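Local atomic coordinates of FMN-dependent nitronate monooxygenase (Shewanella oneidensis, PDB entry 5LSM), a protein that binds FMN and, as a class I nitronate monooxygenase, probably uses molecular oxygen to oxidise propionate 3-nitronate to 3-oxopropanoate. Residues 90-96 against 282-287; 113-118 against 140-144; 240-246 against 330-336. Numbering follows the deposited sequence.

Contact 1 of 3, residues 90-96 against 282-287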
ATOM      1  N   LEU A  90     -19.552 -11.580  21.197  1.00 32.52           N
ATOM      2  CA  LEU A  90     -18.328 -11.821  21.964  1.00 38.46           C
ATOM      3  C   LEU A  90     -18.520 -12.749  23.185  1.00 38.63           C
ATOM      4  O   LEU A  90     -17.551 -13.075  23.879  1.00 35.79           O
ATOM      5  CB  LEU A  90     -17.730 -10.486  22.417  1.00 36.89           C
ATOM      6  CG  LEU A  90     -17.511  -9.475  21.291  1.00 39.42           C
ATOM      7  CD1 LEU A  90     -17.110  -8.119  21.857  1.00 43.29           C
ATOM      8  CD2 LEU A  90     -16.469  -9.989  20.314  1.00 38.64           C
ATOM      9  N   ALA A  91     -19.760 -13.180  23.431  1.00 35.59           N
ATOM     10  CA  ALA A  91     -20.087 -13.965  24.619  1.00 35.28           C
ATOM     11  C   ALA A  91     -19.099 -15.129  24.896  1.00 34.45           C
ATOM     12  O   ALA A  91     -18.650 -15.299  26.025  1.00 37.21           O
ATOM     13  CB  ALA A  91     -21.519 -14.472  24.527  1.00 32.27           C
ATOM     14  N   PRO A  92     -18.716 -15.889  23.857  1.00 31.82           N
ATOM     15  CA  PRO A  92     -17.748 -16.971  24.037  1.00 32.89           C
ATOM     16  C   PRO A  92     -16.425 -16.563  24.695  1.00 34.92           C
ATOM     17  O   PRO A  92     -15.885 -17.315  25.520  1.00 34.34           O
ATOM     18  CB  PRO A  92     -17.488 -17.440  22.608  1.00 32.51           C
ATOM     19  CG  PRO A  92     -18.751 -17.142  21.882  1.00 31.91           C
ATOM     20  CD  PRO A  92     -19.269 -15.872  22.488  1.00 33.44           C
ATOM     21  N   TYR A  93     -15.894 -15.399  24.325  1.00 34.06           N
ATOM     22  CA  TYR A  93     -14.670 -14.910  24.947  1.00 35.02           C
ATOM     23  C   TYR A  93     -14.909 -14.531  26.387  1.00 37.16           C
ATOM     24  O   TYR A  93     -14.084 -14.817  27.244  1.00 39.99           O
ATOM     25  CB  TYR A  93     -14.084 -13.723  24.192  1.00 33.71           C
ATOM     26  CG  TYR A  93     -13.753 -14.027  22.759  1.00 32.23           C
ATOM     27  CD1 TYR A  93     -12.870 -15.058  22.426  1.00 28.04           C
ATOM     28  CD2 TYR A  93     -14.347 -13.308  21.731  1.00 31.47           C
ATOM     29  CE1 TYR A  93     -12.596 -15.364  21.104  1.00 27.64           C
ATOM     30  CE2 TYR A  93     -14.075 -13.593  20.411  1.00 35.01           C
ATOM     31  CZ  TYR A  93     -13.201 -14.623  20.098  1.00 32.72           C
ATOM     32  OH  TYR A  93     -12.948 -14.879  18.775  1.00 32.76           O
ATOM     33  N   PHE A  94     -16.036 -13.891  26.659  1.00 39.41           N
ATOM     34  CA  PHE A  94     -16.357 -13.510  28.023  1.00 43.76           C
ATOM     35  C   PHE A  94     -16.408 -14.745  28.905  1.00 43.06           C
ATOM     36  O   PHE A  94     -15.817 -14.776  29.980  1.00 48.56           O
ATOM     37  CB  PHE A  94     -17.692 -12.779  28.073  1.00 45.26           C
ATOM     38  CG  PHE A  94     -17.677 -11.462  27.376  1.00 43.21           C
ATOM     39  CD1 PHE A  94     -16.662 -10.553  27.613  1.00 47.37           C
ATOM     40  CD2 PHE A  94     -18.671 -11.132  26.483  1.00 44.51           C
ATOM     41  CE1 PHE A  94     -16.658  -9.324  26.985  1.00 48.42           C
ATOM     42  CE2 PHE A  94     -18.677  -9.907  25.856  1.00 41.42           C
ATOM     43  CZ  PHE A  94     -17.657  -9.011  26.087  1.00 46.88           C
ATOM     44  N   ALA A  95     -17.065 -15.779  28.408  1.00 41.69           N
ATOM     45  CA  ALA A  95     -17.057 -17.085  29.059  1.00 44.60           C
ATOM     46  C   ALA A  95     -15.632 -17.648  29.252  1.00 38.84           C
ATOM     47  O   ALA A  95     -15.254 -18.052  30.342  1.00 34.30           O
ATOM     48  CB  ALA A  95     -17.915 -18.063  28.262  1.00 43.84           C
ATOM     49  N   GLU A  96     -14.862 -17.716  28.175  1.00 43.37           N
ATOM     50  CA  GLU A  96     -13.506 -18.258  28.250  1.00 39.04           C
ATOM     51  C   GLU A  96     -12.717 -17.563  29.362  1.00 31.57           C
ATOM     52  O   GLU A  96     -12.212 -18.208  30.270  1.00 35.36           O
ATOM     53  CB  GLU A  96     -12.808 -18.115  26.896  1.00 40.88           C
ATOM     54  CG  GLU A  96     -11.320 -18.421  26.922  1.00 48.05           C
ATOM     55  CD  GLU A  96     -10.698 -18.414  25.545  1.00 49.92           C
ATOM     56  OE1 GLU A  96     -11.429 -18.125  24.574  1.00 55.95           O
ATOM     57  OE2 GLU A  96      -9.482 -18.707  25.436  1.00 50.92           O
ATOM     58  N   ARG A 282      -5.309 -13.014  17.476  1.00 38.46           N
ATOM     59  CA  ARG A 282      -6.369 -14.025  17.447  1.00 40.05           C
ATOM     60  C   ARG A 282      -7.721 -13.365  17.200  1.00 43.00           C
ATOM     61  O   ARG A 282      -8.526 -13.839  16.378  1.00 43.86           O
ATOM     62  CB  ARG A 282      -6.402 -14.800  18.779  1.00 42.95           C
ATOM     63  CG  ARG A 282      -7.517 -15.846  18.902  1.00 40.59           C
ATOM     64  CD  ARG A 282      -7.628 -16.346  20.339  1.00 41.59           C
ATOM     65  NE  ARG A 282      -8.848 -17.111  20.596  1.00 46.18           N
ATOM     66  CZ  ARG A 282      -9.320 -17.383  21.817  1.00 49.08           C
ATOM     67  NH1 ARG A 282      -8.674 -16.960  22.898  1.00 43.00           N
ATOM     68  NH2 ARG A 282     -10.468 -18.047  21.962  1.00 43.62           N
ATOM     69  N   PHE A 283      -7.975 -12.285  17.934  1.00 36.14           N
ATOM     70  CA  PHE A 283      -9.254 -11.592  17.851  1.00 35.25           C
ATOM     71  C   PHE A 283      -9.506 -11.160  16.392  1.00 35.59           C
ATOM     72  O   PHE A 283     -10.555 -11.462  15.824  1.00 30.35           O
ATOM     73  CB  PHE A 283      -9.269 -10.404  18.834  1.00 37.03           C
ATOM     74  CG  PHE A 283     -10.593  -9.690  18.933  1.00 38.26           C
ATOM     75  CD1 PHE A 283     -11.791 -10.396  18.983  1.00 41.67           C
ATOM     76  CD2 PHE A 283     -10.636  -8.312  19.008  1.00 36.52           C
ATOM     77  CE1 PHE A 283     -13.002  -9.735  19.073  1.00 36.54           C
ATOM     78  CE2 PHE A 283     -11.841  -7.646  19.072  1.00 38.47           C
ATOM     79  CZ  PHE A 283     -13.025  -8.357  19.103  1.00 39.80           C
ATOM     80  N   MET A 284      -8.483 -10.611  15.738  1.00 32.96           N
ATOM     81  CA  MET A 284      -8.635 -10.181  14.353  1.00 30.52           C
ATOM     82  C   MET A 284      -8.803 -11.374  13.416  1.00 29.89           C
ATOM     83  O   MET A 284      -9.642 -11.336  12.508  1.00 28.22           O
ATOM     84  CB  MET A 284      -7.450  -9.342  13.902  1.00 31.61           C
ATOM     85  CG  MET A 284      -7.254  -8.037  14.660  1.00 31.93           C
ATOM     86  SD  MET A 284      -5.603  -7.388  14.336  1.00 39.41           S
ATOM     87  CE  MET A 284      -5.180  -6.691  15.935  1.00 49.18           C
ATOM     88  N   ALA A 285      -8.017 -12.428  13.628  1.00 26.82           N
ATOM     89  CA  ALA A 285      -8.109 -13.620  12.784  1.00 27.43           C
ATOM     90  C   ALA A 285      -9.477 -14.324  12.892  1.00 34.18           C
ATOM     91  O   ALA A 285      -9.998 -14.808  11.889  1.00 38.76           O
ATOM     92  CB  ALA A 285      -6.990 -14.585  13.101  1.00 25.59           C
ATOM     93  N   GLU A 286     -10.081 -14.325  14.082  1.00 32.67           N
ATOM     94  CA  GLU A 286     -11.304 -15.111  14.317  1.00 35.72           C
ATOM     95  C   GLU A 286     -12.551 -14.310  14.035  1.00 35.78           C
ATOM     96  O   GLU A 286     -13.555 -14.878  13.657  1.00 42.50           O
ATOM     97  CB  GLU A 286     -11.360 -15.646  15.756  1.00 32.46           C
ATOM     98  CG  GLU A 286     -10.320 -16.714  16.037  1.00 34.01           C
ATOM     99  CD  GLU A 286     -10.318 -17.167  17.488  1.00 38.91           C
ATOM    100  OE1 GLU A 286     -11.100 -16.619  18.290  1.00 38.56           O
ATOM    101  OE2 GLU A 286      -9.505 -18.050  17.838  1.00 38.03           O
ATOM    102  N   MET A 287     -12.482 -12.995  14.226  1.00 36.30           N
ATOM    103  CA  MET A 287     -13.655 -12.127  14.139  1.00 35.11           C
ATOM    104  C   MET A 287     -13.556 -11.092  13.005  1.00 35.48           C
ATOM    105  O   MET A 287     -14.518 -10.359  12.739  1.00 39.35           O
ATOM    106  CB  MET A 287     -13.881 -11.410  15.485  1.00 34.81           C
ATOM    107  CG  MET A 287     -14.221 -12.345  16.647  1.00 38.48           C
ATOM    108  SD  MET A 287     -15.829 -13.160  16.464  1.00 42.61           S
ATOM    109  CE  MET A 287     -16.929 -11.746  16.605  1.00 47.91           C
TER

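Contact 2 of 3, residues 113-118 against 140-144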
ATOM      1  N   TYR A 113     -12.880  17.218  19.175  1.00 43.50           N
ATOM      2  CA  TYR A 113     -12.422  18.569  19.505  1.00 41.62           C
ATOM      3  C   TYR A 113     -13.610  19.537  19.595  1.00 38.56           C
ATOM      4  O   TYR A 113     -14.459  19.572  18.708  1.00 31.94           O
ATOM      5  CB  TYR A 113     -11.397  19.040  18.471  1.00 36.55           C
ATOM      6  CG  TYR A 113     -10.886  20.432  18.697  1.00 35.86           C
ATOM      7  CD1 TYR A 113      -9.949  20.701  19.681  1.00 34.81           C
ATOM      8  CD2 TYR A 113     -11.290  21.475  17.869  1.00 35.75           C
ATOM      9  CE1 TYR A 113      -9.487  21.988  19.889  1.00 37.42           C
ATOM     10  CE2 TYR A 113     -10.852  22.758  18.078  1.00 34.49           C
ATOM     11  CZ  TYR A 113      -9.949  23.013  19.078  1.00 35.51           C
ATOM     12  OH  TYR A 113      -9.548  24.309  19.272  1.00 45.14           O
ATOM     13  N   SER A 114     -13.689  20.249  20.718  1.00 41.93           N
ATOM     14  CA  SER A 114     -14.799  21.169  21.008  1.00 44.63           C
ATOM     15  C   SER A 114     -14.286  22.501  21.580  1.00 45.29           C
ATOM     16  O   SER A 114     -13.088  22.667  21.818  1.00 41.31           O
ATOM     17  CB  SER A 114     -15.750  20.525  22.011  1.00 42.29           C
ATOM     18  OG  SER A 114     -15.084  20.286  23.237  1.00 39.62           O
ATOM     19  N   LYS A 115     -15.207  23.431  21.817  1.00 46.48           N
ATOM     20  CA  LYS A 115     -14.914  24.648  22.567  1.00 48.17           C
ATOM     21  C   LYS A 115     -14.198  24.349  23.887  1.00 42.13           C
ATOM     22  O   LYS A 115     -13.331  25.109  24.317  1.00 46.18           O
ATOM     23  CB  LYS A 115     -16.208  25.429  22.838  1.00 58.83           C
ATOM     24  CG  LYS A 115     -16.005  26.918  23.104  1.00 71.49           C
ATOM     25  CD  LYS A 115     -15.768  27.691  21.810  1.00 85.70           C
ATOM     26  CE  LYS A 115     -15.702  29.198  22.039  1.00 90.14           C
ATOM     27  NZ  LYS A 115     -14.636  29.586  23.003  1.00 82.93           N
ATOM     28  N   ALA A 116     -14.539  23.230  24.512  1.00 43.21           N
ATOM     29  CA  ALA A 116     -13.929  22.838  25.792  1.00 42.72           C
ATOM     30  C   ALA A 116     -12.417  22.645  25.705  1.00 43.12           C
ATOM     31  O   ALA A 116     -11.681  23.075  26.591  1.00 43.08           O
ATOM     32  CB  ALA A 116     -14.579  21.567  26.310  1.00 45.05           C
ATOM     33  N   GLN A 117     -11.952  21.970  24.656  1.00 45.24           N
ATOM     34  CA  GLN A 117     -10.508  21.784  24.471  1.00 43.06           C
ATOM     35  C   GLN A 117      -9.848  23.079  24.008  1.00 37.87           C
ATOM     36  O   GLN A 117      -8.757  23.417  24.451  1.00 37.61           O
ATOM     37  CB  GLN A 117     -10.214  20.652  23.484  1.00 39.86           C
ATOM     38  CG  GLN A 117     -10.298  19.274  24.107  1.00 37.55           C
ATOM     39  CD  GLN A 117     -11.653  18.628  23.953  1.00 37.68           C
ATOM     40  OE1 GLN A 117     -12.558  19.176  23.321  1.00 38.53           O
ATOM     41  NE2 GLN A 117     -11.795  17.444  24.520  1.00 40.91           N
ATOM     42  N   ALA A 118     -10.526  23.802  23.126  1.00 33.62           N
ATOM     43  CA  ALA A 118     -10.101  25.146  22.728  1.00 36.44           C
ATOM     44  C   ALA A 118      -9.706  26.039  23.916  1.00 39.35           C
ATOM     45  O   ALA A 118      -8.699  26.747  23.858  1.00 38.78           O
ATOM     46  CB  ALA A 118     -11.197  25.818  21.922  1.00 33.15           C
ATOM     47  N   LEU A 140     -14.213  27.183  15.111  1.00 41.83           N
ATOM     48  CA  LEU A 140     -13.123  26.506  15.811  1.00 36.21           C
ATOM     49  C   LEU A 140     -11.780  26.675  15.099  1.00 36.40           C
ATOM     50  O   LEU A 140     -10.775  26.976  15.726  1.00 39.46           O
ATOM     51  CB  LEU A 140     -13.446  25.026  15.979  1.00 35.02           C
ATOM     52  CG  LEU A 140     -14.631  24.710  16.913  1.00 37.55           C
ATOM     53  CD1 LEU A 140     -14.858  23.212  17.028  1.00 37.34           C
ATOM     54  CD2 LEU A 140     -14.435  25.314  18.296  1.00 37.18           C
ATOM     55  N   LEU A 141     -11.794  26.552  13.782  1.00 38.96           N
ATOM     56  CA  LEU A 141     -10.602  26.729  12.969  1.00 38.46           C
ATOM     57  C   LEU A 141     -10.075  28.155  13.017  1.00 41.29           C
ATOM     58  O   LEU A 141      -8.865  28.365  13.047  1.00 38.24           O
ATOM     59  CB  LEU A 141     -10.931  26.388  11.519  1.00 42.74           C
ATOM     60  CG  LEU A 141     -10.028  25.395  10.812  1.00 47.00           C
ATOM     61  CD1 LEU A 141      -9.792  24.188  11.707  1.00 47.80           C
ATOM     62  CD2 LEU A 141     -10.665  24.977   9.485  1.00 46.42           C
ATOM     63  N   LEU A 142     -10.970  29.136  12.906  1.00 46.17           N
ATOM     64  CA  LEU A 142     -10.562  30.545  12.980  1.00 44.06           C
ATOM     65  C   LEU A 142     -10.003  30.876  14.360  1.00 36.53           C
ATOM     66  O   LEU A 142      -8.976  31.561  14.485  1.00 38.05           O
ATOM     67  CB  LEU A 142     -11.724  31.483  12.652  1.00 45.45           C
ATOM     68  CG  LEU A 142     -12.202  31.506  11.194  1.00 50.30           C
ATOM     69  CD1 LEU A 142     -13.387  32.459  11.055  1.00 48.52           C
ATOM     70  CD2 LEU A 142     -11.073  31.891  10.245  1.00 46.33           C
ATOM     71  N   GLU A 143     -10.619  30.330  15.394  1.00 28.84           N
ATOM     72  CA  GLU A 143     -10.083  30.526  16.737  1.00 33.47           C
ATOM     73  C   GLU A 143      -8.634  30.066  16.824  1.00 34.60           C
ATOM     74  O   GLU A 143      -7.792  30.785  17.334  1.00 42.61           O
ATOM     75  CB  GLU A 143     -10.922  29.805  17.789  1.00 34.21           C
ATOM     76  CG  GLU A 143     -10.523  30.168  19.213  1.00 36.16           C
ATOM     77  CD  GLU A 143     -11.137  29.269  20.262  1.00 42.63           C
ATOM     78  OE1 GLU A 143     -11.867  28.306  19.907  1.00 48.95           O
ATOM     79  OE2 GLU A 143     -10.913  29.557  21.456  1.00 55.17           O
ATOM     80  N   ILE A 144      -8.362  28.858  16.335  1.00 34.70           N
ATOM     81  CA  ILE A 144      -7.016  28.294  16.336  1.00 38.68           C
ATOM     82  C   ILE A 144      -6.016  29.170  15.559  1.00 38.95           C
ATOM     83  O   ILE A 144      -4.918  29.442  16.042  1.00 38.33           O
ATOM     84  CB  ILE A 144      -6.997  26.842  15.766  1.00 34.07           C
ATOM     85  CG1 ILE A 144      -7.668  25.881  16.741  1.00 35.85           C
ATOM     86  CG2 ILE A 144      -5.570  26.360  15.532  1.00 30.86           C
ATOM     87  CD1 ILE A 144      -8.194  24.624  16.089  1.00 36.30           C
TER

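Contact 3 of 3, residues 240-246 against 330-336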
ATOM      1  N   ALA A 240       8.352   3.799  14.322  1.00 22.00           N
ATOM      2  CA  ALA A 240       9.777   3.644  14.609  1.00 21.42           C
ATOM      3  C   ALA A 240      10.216   4.309  15.923  1.00 22.47           C
ATOM      4  O   ALA A 240      11.297   4.024  16.419  1.00 24.13           O
ATOM      5  CB  ALA A 240      10.621   4.153  13.449  1.00 19.45           C
ATOM      6  N   TYR A 241       9.352   5.123  16.524  1.00 24.78           N
ATOM      7  CA  TYR A 241       9.582   5.599  17.903  1.00 28.01           C
ATOM      8  C   TYR A 241       9.083   4.662  19.026  1.00 27.91           C
ATOM      9  O   TYR A 241       9.316   4.944  20.196  1.00 26.80           O
ATOM     10  CB  TYR A 241       8.940   6.973  18.104  1.00 26.64           C
ATOM     11  CG  TYR A 241       9.663   8.099  17.425  1.00 25.38           C
ATOM     12  CD1 TYR A 241      10.857   8.574  17.934  1.00 24.74           C
ATOM     13  CD2 TYR A 241       9.135   8.719  16.278  1.00 26.66           C
ATOM     14  CE1 TYR A 241      11.522   9.632  17.323  1.00 26.67           C
ATOM     15  CE2 TYR A 241       9.764   9.813  15.694  1.00 24.96           C
ATOM     16  CZ  TYR A 241      10.967  10.259  16.220  1.00 25.53           C
ATOM     17  OH  TYR A 241      11.638  11.319  15.652  1.00 26.37           O
ATOM     18  N   LEU A 242       8.373   3.582  18.685  1.00 30.12           N
ATOM     19  CA  LEU A 242       7.561   2.856  19.681  1.00 32.00           C
ATOM     20  C   LEU A 242       8.371   2.042  20.691  1.00 30.60           C
ATOM     21  O   LEU A 242       7.819   1.563  21.686  1.00 29.90           O
ATOM     22  CB  LEU A 242       6.559   1.924  18.998  1.00 33.98           C
ATOM     23  CG  LEU A 242       5.373   2.590  18.304  1.00 36.90           C
ATOM     24  CD1 LEU A 242       4.576   1.544  17.532  1.00 35.61           C
ATOM     25  CD2 LEU A 242       4.490   3.339  19.292  1.00 34.71           C
ATOM     26  N   LEU A 243       9.663   1.864  20.432  1.00 29.41           N
ATOM     27  CA  LEU A 243      10.527   1.169  21.370  1.00 30.60           C
ATOM     28  C   LEU A 243      11.443   2.127  22.125  1.00 28.49           C
ATOM     29  O   LEU A 243      12.259   1.678  22.941  1.00 26.06           O
ATOM     30  CB  LEU A 243      11.385   0.118  20.644  1.00 31.40           C
ATOM     31  CG  LEU A 243      10.678  -1.114  20.083  1.00 31.16           C
ATOM     32  CD1 LEU A 243      11.709  -2.119  19.591  1.00 33.01           C
ATOM     33  CD2 LEU A 243       9.780  -1.745  21.120  1.00 33.68           C
ATOM     34  N   CYS A 244      11.344   3.422  21.831  1.00 26.05           N
ATOM     35  CA  CYS A 244      12.150   4.430  22.539  1.00 29.97           C
ATOM     36  C   CYS A 244      11.749   4.468  24.002  1.00 29.39           C
ATOM     37  O   CYS A 244      10.576   4.276  24.326  1.00 26.24           O
ATOM     38  CB  CYS A 244      11.937   5.817  21.934  1.00 30.21           C
ATOM     39  SG  CYS A 244      12.576   5.969  20.255  1.00 33.89           S
ATOM     40  N   PRO A 245      12.714   4.732  24.898  1.00 31.02           N
ATOM     41  CA  PRO A 245      12.394   4.813  26.339  1.00 34.22           C
ATOM     42  C   PRO A 245      11.419   5.936  26.696  1.00 32.35           C
ATOM     43  O   PRO A 245      10.810   5.892  27.760  1.00 33.55           O
ATOM     44  CB  PRO A 245      13.760   5.051  27.010  1.00 31.46           C
ATOM     45  CG  PRO A 245      14.664   5.522  25.927  1.00 30.38           C
ATOM     46  CD  PRO A 245      14.136   4.989  24.625  1.00 30.96           C
ATOM     47  N   GLU A 246      11.285   6.941  25.831  1.00 31.44           N
ATOM     48  CA  GLU A 246      10.361   8.046  26.104  1.00 33.84           C
ATOM     49  C   GLU A 246       8.914   7.624  25.858  1.00 32.69           C
ATOM     50  O   GLU A 246       7.988   8.194  26.417  1.00 32.75           O
ATOM     51  CB  GLU A 246      10.712   9.277  25.266  1.00 33.97           C
ATOM     52  CG  GLU A 246      11.984   9.999  25.708  1.00 33.37           C
ATOM     53  CD  GLU A 246      13.267   9.359  25.181  1.00 37.66           C
ATOM     54  OE1 GLU A 246      13.186   8.402  24.371  1.00 34.36           O
ATOM     55  OE2 GLU A 246      14.364   9.810  25.588  1.00 42.03           O
ATOM     56  N   GLY A 330      12.433  -0.491  11.776  1.00 30.25           N
ATOM     57  CA  GLY A 330      13.157   0.719  12.193  1.00 29.65           C
ATOM     58  C   GLY A 330      13.099   1.014  13.687  1.00 31.15           C
ATOM     59  O   GLY A 330      13.737   1.967  14.168  1.00 31.11           O
ATOM     60  N   CYS A 331      12.322   0.213  14.417  1.00 29.07           N
ATOM     61  CA  CYS A 331      12.172   0.392  15.849  1.00 29.85           C
ATOM     62  C   CYS A 331      13.465   0.011  16.523  1.00 28.72           C
ATOM     63  O   CYS A 331      14.082  -0.975  16.170  1.00 30.95           O
ATOM     64  CB  CYS A 331      11.027  -0.469  16.404  1.00 30.79           C
ATOM     65  SG  CYS A 331       9.478  -0.357  15.475  1.00 34.16           S
ATOM     66  N   ARG A 332      13.904   0.861  17.443  1.00 31.31           N
ATOM     67  CA  ARG A 332      15.158   0.690  18.154  1.00 28.38           C
ATOM     68  C   ARG A 332      14.969   1.215  19.572  1.00 28.85           C
ATOM     69  O   ARG A 332      14.294   2.230  19.782  1.00 29.75           O
ATOM     70  CB  ARG A 332      16.266   1.493  17.473  1.00 29.77           C
ATOM     71  CG  ARG A 332      16.598   1.081  16.038  1.00 27.80           C
ATOM     72  CD  ARG A 332      17.688   1.985  15.454  1.00 28.19           C
ATOM     73  NE  ARG A 332      18.942   1.901  16.208  1.00 32.03           N
ATOM     74  CZ  ARG A 332      20.050   2.589  15.924  1.00 32.28           C
ATOM     75  NH1 ARG A 332      20.093   3.406  14.893  1.00 34.50           N
ATOM     76  NH2 ARG A 332      21.126   2.449  16.674  1.00 30.05           N
ATOM     77  N   ALA A 333      15.564   0.542  20.545  1.00 27.44           N
ATOM     78  CA  ALA A 333      15.457   0.977  21.941  1.00 29.20           C
ATOM     79  C   ALA A 333      16.591   1.947  22.301  1.00 29.62           C
ATOM     80  O   ALA A 333      17.370   1.678  23.198  1.00 29.36           O
ATOM     81  CB  ALA A 333      15.457  -0.235  22.879  1.00 26.61           C
ATOM     82  N   ILE A 334      16.679   3.063  21.577  1.00 29.95           N
ATOM     83  CA  ILE A 334      17.596   4.131  21.918  1.00 33.42           C
ATOM     84  C   ILE A 334      16.852   5.442  22.138  1.00 33.80           C
ATOM     85  O   ILE A 334      15.714   5.561  21.743  1.00 37.30           O
ATOM     86  CB  ILE A 334      18.665   4.319  20.836  1.00 34.27           C
ATOM     87  CG1 ILE A 334      18.013   4.608  19.487  1.00 33.79           C
ATOM     88  CG2 ILE A 334      19.551   3.079  20.761  1.00 33.91           C
ATOM     89  CD1 ILE A 334      18.930   5.326  18.539  1.00 33.01           C
ATOM     90  N   PRO A 335      17.492   6.424  22.804  1.00 35.11           N
ATOM     91  CA  PRO A 335      16.779   7.667  23.061  1.00 31.07           C
ATOM     92  C   PRO A 335      16.239   8.308  21.791  1.00 32.07           C
ATOM     93  O   PRO A 335      16.947   8.373  20.787  1.00 28.19           O
ATOM     94  CB  PRO A 335      17.848   8.561  23.706  1.00 30.03           C
ATOM     95  CG  PRO A 335      18.783   7.603  24.369  1.00 30.67           C
ATOM     96  CD  PRO A 335      18.795   6.370  23.505  1.00 31.44           C
ATOM     97  N   ALA A 336      14.990   8.789  21.862  1.00 34.62           N
ATOM     98  CA  ALA A 336      14.261   9.353  20.712  1.00 30.21           C
ATOM     99  C   ALA A 336      14.980  10.532  20.070  1.00 30.10           C
ATOM    100  O   ALA A 336      14.868  10.757  18.854  1.00 28.28           O
ATOM    101  CB  ALA A 336      12.872   9.791  21.142  1.00 28.96           C
TER
HETATM  102  O   HOH W   1      11.833   2.771  18.523  1.00 28.37           O

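Contact 1 of 3, residues 90-96 against 282-287
Two short helical segments whose axes come no closer than 13.4 Å are tied by three hydrogen bonds, because long side chains span the gap. The nearest CA pairs, L90 with M287 at 9.1 Å and Y93 with F283 at 9.5 Å, confirm that the backbones stay apart. Y93 is the main bridge: it has the most surface covered by the other segment and enters as a knob into the hole formed by R282, F283, E286 and M287. Its OH donates to OE1 of E286 at 2.6 Å, and R282 NH2 lies 3.5 Å from Y93 CE1, so that the guanidinium turns a face to the ring's edge. R282 joins both helices in a salt-bridge network: NH2 donates to E96 OE1 (2.8 Å), NH1 to E96 OE2 (3.2 Å), and NE to OE2 of E286 one turn on (3.0 Å). The helical segments 91-96 and 282-287 run roughly antiparallel, their axes at 142°, and both pack on helix 301-313, which Y93 reaches at L307 and F283 at V304; the contact's centre, about 26 Å from the chain's, is consistent with the helical part beside the TIM barrel in this family. Beneath the charged layer the contact turns apolar. L90 CD2 approaches F283 CE1 at 3.7 Å and M287 CE at 4.1 Å, while Y93 CE2 is 4.0 Å from M287 CG; F319 adds an edge-to-face partner for Y93.

Contact 2 of 3, residues 113-118 against 140-144
This is a mainly apolar contact between the N-terminal turn of helix 115-124, with the two residues leading into it, and helix 138-145, on the outside of the barrel sheet. The evidence is in the closest approaches. L140 and Y113 have the most surface covered; CB of L140 lies 4.0 Å from Y113 CE2 at the edge of the tyrosine ring and its CD2 4.1 Å from K115 N, so the leucine lies against the start of the neighbouring helix. The backbones are closest here too, with K115 CA and L140 CA 7.2 Å apart. One turn further on, I144 CD1 meets the same tyrosine, 3.8 Å from Y113 CE2 and 3.5 Å from Y113 OH. In sequence the two helices flank strand 128-132, giving the alpha-beta-alpha order of a TIM barrel, and Y113 also packs on that strand through an edge-to-face contact with F131. A backbone hydrogen bond between Y113 and F71 fixes the tyrosine beside strand 66-71, which carries the FMN-binding N69; the side chains of Y113 and N69 are about 9 Å apart. The helix start is held by a capping box of S114 and Q117: S114 N donates to Q117 OE1 at 3.0 Å, and S114 OG donates to the same Q117 OE1 at 2.8 Å. S114, at the N-cap, also accepts a weak bond from A116 N to its OG (3.3 Å). E143 OE1 lies 3.3 Å from A118 CB, and K115 NZ stays 4.0 Å from E143 OE2, too long for a salt bridge.

Contact 3 of 3, residues 240-246 against 330-336
L243 and C331 form one apolar focus, CD1 to CB 3.7 Å; at the other, A336 CB packs 3.9 Å from C244 SG and 4.0 Å from Y241 CD1. The backbones run close, A240 CA to C331 CA at 4.2 Å and C244 CA to A333 CA at 4.8 Å, and A333 CA makes a CH...O contact of 3.4 Å with L243 O. Segment 240-246 folds through a type I beta turn, Y241 to C244, closed by C244 N to Y241 O at 3.0 Å; A333 centres an inverse gamma turn. Water 1 sits at the seam, donating to A240 O (2.5 Å) and accepting from L243 N and R332 N (both 3.0 Å). At the edge A336 N donates to E246 OE1 (3.1 Å, 165°), so the carboxylate takes the first amide of helix 336-342, just after P335 at the N-cap. One water and one carboxylate thus satisfy backbone groups the two segments do not pair directly, joining the C-terminal part to the loop after FMN-binding G238 and T239.

All three contacts belong to the same TIM-barrel enzyme fold but at separate places: centres are 39 Å apart for contacts 1 and 2, and 32 Å for contact 3 with either, without touching. Helices 91-97 and 115-124 are consecutive in the chain: contact 1 opens first, contact 2 opens and closes within its span, and contact 3 begins before 282-287 arrives and ends near the C-terminus. Contact 1 joins helices beside the barrel, contact 2 its sheet-flanking helices, and contact 3 the loop after strand 234-237 to the segment leading into helix 336-342. Contacts 2 and 3 lie on opposite sides of the chain's centre, and contact 3 comes nearest to FMN, the A240 side chain about 6 Å from it.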